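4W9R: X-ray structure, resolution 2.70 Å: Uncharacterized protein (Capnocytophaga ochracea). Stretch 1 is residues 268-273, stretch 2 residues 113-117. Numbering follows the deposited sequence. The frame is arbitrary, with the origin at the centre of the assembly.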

# COMPACT_ATOMS: atom_id res chain seq x y z
N LYS B 268 -19.68 -1.32 -18.39
CA LYS B 268 -20.77 -0.77 -17.59
C LYS B 268 -20.26 -0.19 -16.27
O LYS B 268 -20.58 0.95 -15.91
CB LYS B 268 -21.83 -1.83 -17.31
CG LYS B 268 -23.08 -1.30 -16.62
CD LYS B 268 -24.18 -2.35 -16.55
CE LYS B 268 -25.46 -1.76 -15.99
NZ LYS B 268 -26.57 -2.75 -15.98
N GLN B 269 -19.46 -0.97 -15.55
CA GLN B 269 -18.93 -0.53 -14.26
C GLN B 269 -17.76 0.45 -14.37
O GLN B 269 -17.75 1.48 -13.70
CB GLN B 269 -18.50 -1.75 -13.43
CG GLN B 269 -19.57 -2.80 -13.25
CD GLN B 269 -19.14 -3.91 -12.31
OE1 GLN B 269 -17.99 -3.94 -11.86
NE2 GLN B 269 -20.06 -4.82 -12.01
N LEU B 270 -16.79 0.11 -15.21
CA LEU B 270 -15.55 0.90 -15.28
C LEU B 270 -15.58 1.99 -16.36
O LEU B 270 -14.68 2.83 -16.41
CB LEU B 270 -14.36 -0.03 -15.53
CG LEU B 270 -13.69 -0.67 -14.31
CD1 LEU B 270 -14.68 -1.41 -13.43
CD2 LEU B 270 -12.58 -1.61 -14.76
N GLY B 271 -16.60 1.97 -17.20
CA GLY B 271 -16.75 2.98 -18.24
C GLY B 271 -15.71 2.95 -19.34
O GLY B 271 -15.60 3.90 -20.13
N VAL B 272 -14.94 1.87 -19.42
CA VAL B 272 -13.92 1.74 -20.46
C VAL B 272 -14.15 0.50 -21.33
O VAL B 272 -14.72 -0.49 -20.89
CB VAL B 272 -12.50 1.65 -19.85
CG1 VAL B 272 -12.16 2.94 -19.12
CG2 VAL B 272 -12.38 0.45 -18.93
N LYS B 273 -13.69 0.58 -22.57
CA LYS B 273 -13.80 -0.55 -23.49
C LYS B 273 -12.46 -1.27 -23.56
O LYS B 273 -11.49 -0.75 -24.10
CB LYS B 273 -14.22 -0.09 -24.89
CG LYS B 273 -15.52 0.71 -24.92
CD LYS B 273 -15.74 1.31 -26.30
CE LYS B 273 -17.02 2.14 -26.35
NZ LYS B 273 -18.24 1.31 -26.11
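Stretch 2, residues 113-117: IADLK

Residues 113-117 lie across the C-terminal end of a helix and the loop that follows it, packing mostly against backbone atoms. The segment comes in as strand, turns a corner at D115, where phi/psi is -74/-15, and leaves as strand, so that its two arms belong to different sheets or faces. The corner meets stretch 1 at the point where the helix gives way to loop. The register is antiparallel in sense: the CA of L270 is 5.4 Å from the CA of L116, and the CA of G271 is 4.7 Å from the CA of D115, so that one chain advances as the other retreats. The helix and the short, bent segment define no single crossing angle.

K268, in the helix, points its CA-to-CB bond away from stretch 2; its side chain is extended (t at all four chi angles) and makes no contact with it. Q269 also turns its CA-to-CB bond away, yet its backbone takes part: the O of Q269 lies 3.7 Å from the CB of L116. L270 continues this pattern, with its O 3.5 Å from the CB of L116 and 4.0 Å from the CB of A114. These two carbonyl oxygens thus rest against aliphatic carbon. Although the CA-to-CB bond of L270 points away, its side chain still reaches that of L116, whose chi1 is t, and the CG of L270 comes within 4.2 Å of the CD2 of L116.

G271 is the first residue to leave helical phi/psi, at 67/13, and it marks the closest approach of the two backbones. Its CA stands 4.1 Å from the N of D115, while its O packs 3.5 Å from the CB of A114. Both the positive phi and the proximity of stretch 2 suit glycine here: a CB in ideal position would point toward stretch 2 and clash with the N of D115 at 2.7 Å, with the N of L116 and the CB of A114 each only 3.3 Å away.

V272 has entered an extended conformation (-121/152) and its CA-to-CB bond points sideways, with the CG1 of V272 4.1 Å from the CB of A114 in a small apolar contact. By K273 the chains have parted, and neither this lysine nor I113 or K117 touches the opposing stretch. No hydrogen bond links the two segments; the contact, which buries 228 Å² over both sides, rests on close packing around A114 and L116, whose CA-to-CB bonds both point toward stretch 1.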

# COMPACT_ATOMS: atom_id res chain seq x y z
N ILE B 113 -12.51 11.80 -19.61
CA ILE B 113 -12.84 11.04 -18.41
C ILE B 113 -13.97 10.04 -18.66
O ILE B 113 -15.00 10.39 -19.24
CB ILE B 113 -13.25 11.97 -17.25
CG1 ILE B 113 -12.14 12.99 -16.96
CG2 ILE B 113 -13.58 11.17 -16.00
CD1 ILE B 113 -10.79 12.36 -16.68
N ALA B 114 -13.77 8.80 -18.23
CA ALA B 114 -14.77 7.76 -18.39
C ALA B 114 -15.95 7.96 -17.44
O ALA B 114 -15.97 8.91 -16.66
CB ALA B 114 -14.15 6.39 -18.17
N ASP B 115 -16.92 7.05 -17.49
CA ASP B 115 -18.13 7.17 -16.69
C ASP B 115 -17.88 6.85 -15.22
O ASP B 115 -18.71 7.16 -14.37
CB ASP B 115 -19.23 6.26 -17.24
CG ASP B 115 -19.77 6.74 -18.58
OD1 ASP B 115 -18.99 7.32 -19.36
OD2 ASP B 115 -20.97 6.54 -18.84
N LEU B 116 -16.74 6.24 -14.93
CA LEU B 116 -16.39 5.90 -13.55
C LEU B 116 -15.53 6.98 -12.90
O LEU B 116 -14.40 7.22 -13.32
CB LEU B 116 -15.67 4.55 -13.49
CG LEU B 116 -15.21 4.14 -12.09
CD1 LEU B 116 -16.41 4.00 -11.16
CD2 LEU B 116 -14.41 2.84 -12.14
N LYS B 117 -16.08 7.62 -11.87
CA LYS B 117 -15.35 8.64 -11.13
C LYS B 117 -15.39 8.33 -9.64
O LYS B 117 -16.46 8.28 -9.04
CB LYS B 117 -15.95 10.02 -11.40
CG LYS B 117 -15.81 10.49 -12.84
CD LYS B 117 -16.65 11.74 -13.12
CE LYS B 117 -18.01 11.38 -13.72
NZ LYS B 117 -18.84 10.55 -12.81